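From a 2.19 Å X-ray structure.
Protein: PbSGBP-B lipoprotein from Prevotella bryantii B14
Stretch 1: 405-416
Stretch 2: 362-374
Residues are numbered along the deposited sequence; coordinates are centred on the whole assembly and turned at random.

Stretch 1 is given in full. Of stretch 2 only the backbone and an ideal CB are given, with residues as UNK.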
# COMPACT_ATOMS: atom_id res chain seq x y z
N GLU A 405 -1.83 -13.23 -16.32
CA GLU A 405 -1.55 -14.61 -16.65
C GLU A 405 -0.09 -14.72 -17.10
O GLU A 405 0.56 -13.72 -17.42
CB GLU A 405 -2.54 -15.14 -17.71
CG GLU A 405 -2.16 -16.41 -18.43
CD GLU A 405 -2.84 -17.63 -17.83
OE1 GLU A 405 -3.72 -17.45 -16.96
OE2 GLU A 405 -2.51 -18.77 -18.21
N PHE A 406 0.38 -15.92 -17.25
CA PHE A 406 1.76 -16.21 -17.42
C PHE A 406 2.41 -15.44 -18.50
O PHE A 406 3.59 -15.25 -18.48
CB PHE A 406 1.81 -17.68 -17.74
CG PHE A 406 3.15 -18.25 -17.85
CD1 PHE A 406 3.94 -18.38 -16.77
CD2 PHE A 406 3.57 -18.74 -19.02
CE1 PHE A 406 5.16 -18.96 -16.89
CE2 PHE A 406 4.78 -19.31 -19.15
CZ PHE A 406 5.58 -19.42 -18.08
N ASP A 407 1.69 -15.11 -19.53
CA ASP A 407 2.23 -14.32 -20.62
C ASP A 407 2.15 -12.81 -20.38
O ASP A 407 2.70 -12.04 -21.17
CB ASP A 407 1.51 -14.65 -21.94
CG ASP A 407 0.01 -14.46 -21.85
OD1 ASP A 407 -0.49 -14.14 -20.74
OD2 ASP A 407 -0.67 -14.61 -22.88
N GLY A 408 1.48 -12.38 -19.31
CA GLY A 408 1.35 -10.97 -19.00
C GLY A 408 0.03 -10.36 -19.40
O GLY A 408 -0.25 -9.23 -18.99
N ASN A 409 -0.78 -11.05 -20.19
CA ASN A 409 -2.08 -10.54 -20.57
C ASN A 409 -3.05 -10.61 -19.39
O ASN A 409 -2.79 -11.27 -18.38
CB ASN A 409 -2.63 -11.32 -21.77
CG ASN A 409 -1.91 -10.99 -23.06
OD1 ASN A 409 -2.13 -9.93 -23.66
ND2 ASN A 409 -1.04 -11.89 -23.51
N SER A 410 -4.17 -9.91 -19.52
CA SER A 410 -5.18 -9.89 -18.46
C SER A 410 -5.78 -11.28 -18.27
O SER A 410 -6.15 -11.95 -19.23
CB SER A 410 -6.27 -8.87 -18.80
OG SER A 410 -5.73 -7.71 -19.41
N ALA A 411 -5.89 -11.69 -17.01
CA ALA A 411 -6.41 -13.02 -16.69
C ALA A 411 -7.92 -13.07 -16.92
O ALA A 411 -8.63 -12.09 -16.68
CB ALA A 411 -6.10 -13.39 -15.25
N THR A 412 -8.40 -14.22 -17.39
CA THR A 412 -9.82 -14.40 -17.66
C THR A 412 -10.56 -15.14 -16.56
O THR A 412 -11.80 -15.11 -16.54
CB THR A 412 -10.01 -15.15 -18.99
OG1 THR A 412 -9.68 -16.53 -18.81
CG2 THR A 412 -9.14 -14.56 -20.08
N LYS A 413 -9.85 -15.80 -15.65
CA LYS A 413 -10.45 -16.47 -14.50
C LYS A 413 -9.88 -15.86 -13.22
O LYS A 413 -8.66 -15.86 -13.02
CB LYS A 413 -10.19 -17.98 -14.53
CG LYS A 413 -10.23 -18.62 -15.90
CD LYS A 413 -11.64 -18.67 -16.48
CE LYS A 413 -11.61 -18.70 -18.00
NZ LYS A 413 -12.81 -19.35 -18.59
N SER A 414 -10.77 -15.34 -12.37
CA SER A 414 -10.37 -14.71 -11.12
C SER A 414 -10.41 -15.74 -9.99
O SER A 414 -10.53 -16.94 -10.22
CB SER A 414 -11.28 -13.52 -10.82
OG SER A 414 -11.04 -12.43 -11.70
N PHE A 415 -10.28 -15.27 -8.76
CA PHE A 415 -10.44 -16.14 -7.60
C PHE A 415 -11.92 -16.36 -7.33
O PHE A 415 -12.71 -15.41 -7.32
CB PHE A 415 -9.76 -15.53 -6.37
CG PHE A 415 -8.26 -15.46 -6.48
CD1 PHE A 415 -7.55 -16.54 -6.98
CD2 PHE A 415 -7.57 -14.32 -6.09
CE1 PHE A 415 -6.17 -16.49 -7.08
CE2 PHE A 415 -6.19 -14.27 -6.19
CZ PHE A 415 -5.49 -15.35 -6.69
N SER A 416 -12.30 -17.62 -7.10
CA SER A 416 -13.70 -17.96 -6.91
C SER A 416 -14.03 -18.39 -5.50
O SER A 416 -15.21 -18.35 -5.13
CB SER A 416 -14.12 -19.07 -7.89
OG SER A 416 -13.46 -18.91 -9.13
N UNK A 362 0.56 -26.10 -13.80
CA UNK A 362 -0.69 -25.51 -13.35
C UNK A 362 -0.67 -23.99 -13.42
O UNK A 362 -1.72 -23.36 -13.58
CB UNK A 362 -0.99 -25.96 -11.92
N UNK A 363 0.51 -23.37 -13.30
CA UNK A 363 0.61 -21.92 -13.38
C UNK A 363 0.87 -21.41 -14.79
O UNK A 363 0.98 -20.20 -14.98
CB UNK A 363 1.72 -21.43 -12.45
N UNK A 364 0.96 -22.30 -15.78
CA UNK A 364 1.08 -21.89 -17.18
C UNK A 364 0.30 -22.86 -18.07
O UNK A 364 0.80 -23.37 -19.07
CB UNK A 364 2.55 -21.83 -17.61
N UNK A 365 -0.97 -23.08 -17.72
CA UNK A 365 -1.83 -24.03 -18.42
C UNK A 365 -2.70 -23.36 -19.48
O UNK A 365 -3.58 -24.03 -20.04
CB UNK A 365 -2.72 -24.76 -17.41
N UNK A 366 -2.47 -22.08 -19.77
CA UNK A 366 -3.25 -21.34 -20.77
C UNK A 366 -4.74 -21.40 -20.47
O UNK A 366 -5.57 -21.56 -21.36
CB UNK A 366 -2.98 -21.89 -22.17
N UNK A 367 -5.09 -21.26 -19.19
CA UNK A 367 -6.49 -21.33 -18.75
C UNK A 367 -6.97 -20.02 -18.13
O UNK A 367 -7.99 -20.02 -17.44
CB UNK A 367 -6.67 -22.47 -17.74
N UNK A 368 -6.26 -18.92 -18.37
CA UNK A 368 -6.70 -17.63 -17.86
C UNK A 368 -6.59 -17.45 -16.36
O UNK A 368 -7.26 -16.58 -15.80
CB UNK A 368 -8.16 -17.40 -18.27
N UNK A 369 -5.75 -18.24 -15.70
CA UNK A 369 -5.65 -18.19 -14.24
C UNK A 369 -4.86 -16.97 -13.78
O UNK A 369 -3.76 -16.72 -14.27
CB UNK A 369 -5.00 -19.47 -13.71
N UNK A 370 -5.43 -16.24 -12.83
CA UNK A 370 -4.84 -14.98 -12.41
C UNK A 370 -3.71 -15.16 -11.40
O UNK A 370 -3.80 -15.96 -10.47
CB UNK A 370 -5.92 -14.08 -11.81
N UNK A 371 -2.65 -14.39 -11.60
CA UNK A 371 -1.55 -14.33 -10.65
C UNK A 371 -0.94 -12.94 -10.70
O UNK A 371 -1.02 -12.25 -11.72
CB UNK A 371 -0.50 -15.40 -10.95
N UNK A 372 -0.34 -12.53 -9.59
CA UNK A 372 0.32 -11.23 -9.52
C UNK A 372 1.72 -11.32 -10.10
O UNK A 372 2.43 -12.31 -9.91
CB UNK A 372 0.37 -10.72 -8.08
N UNK A 373 2.12 -10.28 -10.82
CA UNK A 373 3.44 -10.20 -11.44
C UNK A 373 4.09 -8.90 -10.97
O UNK A 373 3.69 -7.81 -11.38
CB UNK A 373 3.35 -10.26 -12.97
N UNK A 374 5.10 -9.03 -10.11
CA UNK A 374 5.79 -7.90 -9.51
C UNK A 374 7.12 -7.68 -10.22
O UNK A 374 7.92 -8.61 -10.35
CB UNK A 374 6.01 -8.13 -8.01

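Position 362 has nothing of stretch 1 within 5.5 Å of its ideal CB. Many side chains would suit. It is W362, which makes no contact here.

At 363 the CB points sideways, and a long side chain could reach the ring of F406. An apolar or aromatic residue would fit. The residue is F363; its CE1 lies 4.3 Å from F406 CE1, with that atom at the edge of the F363 ring.

At 364 the CB points toward stretch 1, 3.6 Å from F406 CD2. Any residue with a CB methylene could pack on this ring. The residue is H364. Its CB sits over the ring face, 3.5 Å from F406 CD2, in a CH-pi contact, while the imidazole leads away.

Positions 365 and 366 point away. The first is open in choice; it is A365. The second has a left-handed phi/psi of 55/42, which suits glycine, asparagine or other polar residues; it is Q366.

At 367 the CB points sideways. Small polar residues would serve. It is N367, whose OD1 accepts a weak hydrogen bond from the backbone N of 369.

Position 368 is the most restrictive. An ideal CB would lie 1.8 Å from T412 OG1, a clash, and phi is positive at 71°. The clash calls for glycine, and the positive phi favours it. G368 is found. Its O accepts from K413 N at 2.7 Å and, weakly, from T412 N at 3.1 Å.

At 369 the CB points away overall, yet lies 4.0 Å from E405 OE1. A long side chain could turn back to the F415 ring, so a large apolar or aromatic residue would suit. It is W369. Its CZ2 meets F415 CE1 at 3.6 Å, and the edge of F415 is turned toward the tryptophan face.

At 370 an ideal CB would sit 3.5 Å from both K413 O and A411 CB. The fit is snug, so glycine or alanine is likely. It is G370, whose N gives a weak hydrogen bond to K413 O at 3.3 Å.

At 371 the CB points sideways, but the E405 carboxylate offers a charge to a long basic side chain. It is R371. One guanidinium face covers E405 CA and F406 N. NH2 is 3.9 Å from E405 OE1, a long salt bridge of charges only. NH1 and NH2 both donate to F363 O.

Position 372 points away and could take many residues; it is A372. Position 373 points toward stretch 1, near the E405–G408 turn. A branched apolar residue would suit. It is I373, whose CD1 reaches E405 O at 3.8 Å. Position 374 is out of reach; it is Y374.

Stretch 2 362-374: WFHAQNGWGRAIY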
# COMPACT_ATOMS: atom_id res chain seq x y z
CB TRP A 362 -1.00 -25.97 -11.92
CG TRP A 362 -0.07 -25.42 -10.90
CD1 TRP A 362 1.17 -25.90 -10.58
CD2 TRP A 362 -0.29 -24.29 -10.05
NE1 TRP A 362 1.73 -25.13 -9.59
CE2 TRP A 362 0.85 -24.14 -9.24
CE3 TRP A 362 -1.35 -23.39 -9.89
CZ2 TRP A 362 0.97 -23.13 -8.29
CZ3 TRP A 362 -1.23 -22.39 -8.95
CH2 TRP A 362 -0.08 -22.26 -8.17
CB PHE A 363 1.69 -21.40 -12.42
CG PHE A 363 3.06 -21.98 -12.66
CD1 PHE A 363 3.93 -21.39 -13.55
CD2 PHE A 363 3.48 -23.11 -11.97
CE1 PHE A 363 5.19 -21.91 -13.77
CE2 PHE A 363 4.73 -23.64 -12.18
CZ PHE A 363 5.59 -23.04 -13.08
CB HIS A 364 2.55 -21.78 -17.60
CG HIS A 364 3.27 -23.09 -17.67
ND1 HIS A 364 3.50 -23.75 -18.85
CD2 HIS A 364 3.84 -23.84 -16.70
CE1 HIS A 364 4.17 -24.86 -18.61
NE2 HIS A 364 4.39 -24.94 -17.31
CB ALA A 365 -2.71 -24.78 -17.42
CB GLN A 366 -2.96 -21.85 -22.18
CG GLN A 366 -2.07 -20.93 -23.01
CD GLN A 366 -1.85 -21.44 -24.42
OE1 GLN A 366 -1.99 -20.69 -25.39
NE2 GLN A 366 -1.49 -22.71 -24.54
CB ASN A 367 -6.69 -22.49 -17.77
CG ASN A 367 -5.95 -22.27 -16.46
OD1 ASN A 367 -5.00 -21.50 -16.39
ND2 ASN A 367 -6.39 -22.96 -15.42
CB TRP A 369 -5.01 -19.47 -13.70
CG TRP A 369 -4.96 -19.50 -12.21
CD1 TRP A 369 -3.84 -19.51 -11.42
CD2 TRP A 369 -6.08 -19.52 -11.32
NE1 TRP A 369 -4.20 -19.53 -10.09
CE2 TRP A 369 -5.57 -19.54 -10.00
CE3 TRP A 369 -7.46 -19.52 -11.50
CZ2 TRP A 369 -6.39 -19.56 -8.88
CZ3 TRP A 369 -8.28 -19.54 -10.39
CH2 TRP A 369 -7.74 -19.56 -9.10
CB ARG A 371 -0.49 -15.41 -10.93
CG ARG A 371 0.62 -14.99 -11.88
CD ARG A 371 0.15 -14.93 -13.32
NE ARG A 371 -0.63 -16.11 -13.71
CZ ARG A 371 -0.09 -17.25 -14.13
NH1 ARG A 371 1.23 -17.38 -14.21
NH2 ARG A 371 -0.87 -18.27 -14.45
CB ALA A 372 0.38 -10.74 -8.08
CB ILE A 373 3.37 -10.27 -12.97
CG1 ILE A 373 2.39 -11.37 -13.40
CG2 ILE A 373 4.75 -10.53 -13.54
CD1 ILE A 373 2.52 -11.78 -14.86
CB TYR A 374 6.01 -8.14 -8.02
CG TYR A 374 6.73 -7.02 -7.28
CD1 TYR A 374 6.24 -5.72 -7.30
CD2 TYR A 374 7.88 -7.27 -6.55
CE1 TYR A 374 6.90 -4.70 -6.62
CE2 TYR A 374 8.53 -6.27 -5.86
CZ TYR A 374 8.04 -4.99 -5.90
OH TYR A 374 8.70 -3.99 -5.22
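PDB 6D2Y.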